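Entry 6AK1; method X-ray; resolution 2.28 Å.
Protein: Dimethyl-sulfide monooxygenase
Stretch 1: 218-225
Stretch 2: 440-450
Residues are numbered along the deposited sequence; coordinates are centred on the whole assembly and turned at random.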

# COMPACT_ATOMS: atom_id res chain seq x y z
N PRO A 218 9.06 15.70 9.25
CA PRO A 218 8.18 15.56 10.43
C PRO A 218 8.05 14.15 11.01
O PRO A 218 8.01 14.02 12.23
CB PRO A 218 6.83 16.08 9.90
CG PRO A 218 7.22 17.13 8.92
CD PRO A 218 8.50 16.65 8.27
N GLN A 219 7.98 13.11 10.18
CA GLN A 219 7.91 11.74 10.68
C GLN A 219 9.27 11.05 10.70
O GLN A 219 9.39 9.99 11.33
CB GLN A 219 6.96 10.89 9.82
CG GLN A 219 5.49 11.19 10.00
CD GLN A 219 4.64 10.42 9.02
OE1 GLN A 219 3.70 9.71 9.40
NE2 GLN A 219 4.97 10.53 7.72
N ARG A 220 10.24 11.58 10.00
CA ARG A 220 11.56 11.00 9.85
C ARG A 220 11.47 9.78 8.95
O ARG A 220 11.80 9.85 7.82
CB ARG A 220 12.25 10.75 11.17
CG ARG A 220 13.19 11.88 11.53
CD ARG A 220 14.14 11.43 12.58
NE ARG A 220 14.86 12.51 13.20
CZ ARG A 220 16.10 12.81 12.94
NH1 ARG A 220 16.66 13.77 13.58
NH2 ARG A 220 16.74 12.16 12.01
N THR A 221 11.02 8.68 9.49
CA THR A 221 10.73 7.49 8.70
C THR A 221 9.25 7.50 8.31
O THR A 221 8.39 7.56 9.19
CB THR A 221 11.05 6.23 9.49
OG1 THR A 221 12.46 6.18 9.77
CG2 THR A 221 10.64 4.98 8.71
N PRO A 222 8.92 7.48 7.02
CA PRO A 222 7.50 7.39 6.65
C PRO A 222 6.87 6.14 7.24
O PRO A 222 7.56 5.17 7.56
CB PRO A 222 7.55 7.32 5.12
CG PRO A 222 8.95 6.85 4.81
CD PRO A 222 9.82 7.42 5.86
N VAL A 223 5.55 6.19 7.42
CA VAL A 223 4.83 5.01 7.87
C VAL A 223 5.14 3.87 6.92
O VAL A 223 5.10 4.03 5.70
CB VAL A 223 3.31 5.29 7.94
CG1 VAL A 223 2.57 4.02 8.33
CG2 VAL A 223 3.01 6.40 8.93
N ILE A 224 5.50 2.71 7.48
CA ILE A 224 5.87 1.56 6.67
C ILE A 224 4.64 0.71 6.42
O ILE A 224 4.05 0.17 7.36
CB ILE A 224 6.99 0.75 7.34
CG1 ILE A 224 8.15 1.68 7.74
CG2 ILE A 224 7.46 -0.33 6.39
CD1 ILE A 224 8.86 2.35 6.55
N PHE A 225 4.24 0.60 5.15
CA PHE A 225 3.21 -0.34 4.73
C PHE A 225 3.88 -1.52 4.02
O PHE A 225 4.88 -1.35 3.32
CB PHE A 225 2.20 0.30 3.77
CG PHE A 225 1.28 1.31 4.41
CD1 PHE A 225 1.22 1.45 5.79
CD2 PHE A 225 0.46 2.10 3.62
CE1 PHE A 225 0.36 2.38 6.36
CE2 PHE A 225 -0.42 3.03 4.19
CZ PHE A 225 -0.46 3.17 5.56
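Stretch 2 (440-450) DGRVESTHPAA

Stretch 2 (440-450) of this dimethyl-sulfide monooxygenase lies on stretch 1 (218-225), its backbone without regular structure from Asp440 to His447, with no direct hydrogen bond between the two and 315 Å² buried in all. From Gln219 to Thr221 the contacts advance along both segments, Gly441, Arg442 and then Val443; beyond that the order breaks, since Thr221 also reaches Ala449 while Ile224 meets His447. Pro218, at the start, makes no close contact. Gln219 (chi1 m, chi2 t) lays its CG 3.8 Å from Gly441 O; Gly441 has phi +66°, a value that favours glycine. The two backbones are nearest at Gln219 and Arg442, whose CA atoms are 5.5 Å apart, and here a water bridges them, donating to Gln219 O (2.9 Å) and accepting from Val443 N (3.2 Å). Arg442 N is itself held by Asp440 OD1 at 3.0 Å. Arg220, at positive phi (72°), directs its CA-to-CB bond toward stretch 2. Its NE comes to 3.4 Å from Arg442 NH1, a close approach of two donors with like charge and not a hydrogen bond; both guanidinium groups find hydrogen-bond partners elsewhere in the structure. Thr221, its N weakly bonded to Gln219 O (2.8 Å), also points toward stretch 2 and touches it at two places: its CB lies 4.4 Å from Val443 CG1 and its OG1 4.1 Å from Ala449 CB. Pro222 and Val223, the latter opening the strand, point away and make no contact; Ile224 turns toward stretch 2 again. Between Val443 and His447, stretch 2 swings out through a type I turn, Glu444 to His447, closed by His447 N to Glu444 O at 2.8 Å; Ser445 and Thr446 are out of reach. The chain returns at His447, whose NE2 is 4.3 Å from Ile224 CG1, while its ND1 accepts from Ala449 N at 2.9 Å, tying the imidazole to the backbone two residues on. Phe225 lies beyond reach of stretch 2.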

# COMPACT_ATOMS: atom_id res chain seq x y z
N ASP A 440 4.75 11.65 19.31
CA ASP A 440 5.61 12.50 18.49
C ASP A 440 5.54 12.15 17.01
O ASP A 440 6.25 12.76 16.21
CB ASP A 440 7.06 12.41 18.98
CG ASP A 440 7.57 10.97 19.09
OD1 ASP A 440 6.91 10.03 18.59
OD2 ASP A 440 8.65 10.77 19.69
N GLY A 441 4.72 11.16 16.64
CA GLY A 441 4.65 10.69 15.27
C GLY A 441 5.92 10.03 14.75
O GLY A 441 6.08 9.84 13.54
N ARG A 442 6.83 9.67 15.66
CA ARG A 442 8.01 8.89 15.33
C ARG A 442 7.78 7.43 15.71
O ARG A 442 6.86 7.09 16.46
CB ARG A 442 9.23 9.44 16.05
CG ARG A 442 9.49 10.93 15.79
CD ARG A 442 10.97 11.20 15.72
NE ARG A 442 11.41 12.23 16.65
CZ ARG A 442 12.68 12.53 16.88
NH1 ARG A 442 13.65 11.87 16.26
NH2 ARG A 442 12.98 13.48 17.76
N VAL A 443 8.62 6.55 15.15
CA VAL A 443 8.41 5.12 15.33
C VAL A 443 8.43 4.73 16.82
O VAL A 443 9.10 5.37 17.64
CB VAL A 443 9.47 4.32 14.56
CG1 VAL A 443 9.17 4.35 13.04
CG2 VAL A 443 10.89 4.86 14.89
N GLU A 444 7.69 3.68 17.15
CA GLU A 444 7.79 3.06 18.46
C GLU A 444 9.22 2.64 18.75
O GLU A 444 9.97 2.26 17.84
CB GLU A 444 6.89 1.82 18.53
CG GLU A 444 5.41 2.10 18.61
CD GLU A 444 4.64 0.86 18.97
OE1 GLU A 444 4.60 -0.07 18.13
OE2 GLU A 444 4.12 0.80 20.10
N SER A 445 9.60 2.67 20.03
CA SER A 445 10.96 2.28 20.40
C SER A 445 11.25 0.81 20.10
O SER A 445 12.42 0.44 19.97
CB SER A 445 11.20 2.56 21.88
OG SER A 445 10.36 1.73 22.67
N THR A 446 10.22 -0.02 19.97
CA THR A 446 10.37 -1.42 19.56
C THR A 446 10.43 -1.59 18.04
O THR A 446 10.63 -2.71 17.57
CB THR A 446 9.23 -2.28 20.11
OG1 THR A 446 7.98 -1.86 19.55
CG2 THR A 446 9.16 -2.18 21.65
N HIS A 447 10.24 -0.50 17.26
CA HIS A 447 10.33 -0.64 15.82
C HIS A 447 11.80 -0.67 15.41
O HIS A 447 12.61 0.04 16.00
CB HIS A 447 9.62 0.53 15.11
CG HIS A 447 9.52 0.36 13.63
ND1 HIS A 447 10.57 0.63 12.77
CD2 HIS A 447 8.50 -0.09 12.85
CE1 HIS A 447 10.20 0.35 11.53
NE2 HIS A 447 8.95 -0.08 11.55
N PRO A 448 12.17 -1.49 14.41
CA PRO A 448 13.60 -1.60 14.06
C PRO A 448 14.24 -0.29 13.64
O PRO A 448 15.45 -0.15 13.78
CB PRO A 448 13.61 -2.63 12.92
CG PRO A 448 12.19 -2.68 12.41
CD PRO A 448 11.33 -2.39 13.60
N ALA A 449 13.46 0.68 13.15
CA ALA A 449 14.02 1.99 12.81
C ALA A 449 14.50 2.73 14.06
O ALA A 449 15.46 3.52 13.98
CB ALA A 449 12.98 2.83 12.07
N ALA A 450 13.87 2.50 15.21
CA ALA A 450 14.21 3.23 16.43
C ALA A 450 15.63 2.96 16.92
O ALA A 450 16.17 3.76 17.68
CB ALA A 450 13.21 2.89 17.53
O HOH W 1 10.55 8.02 13.08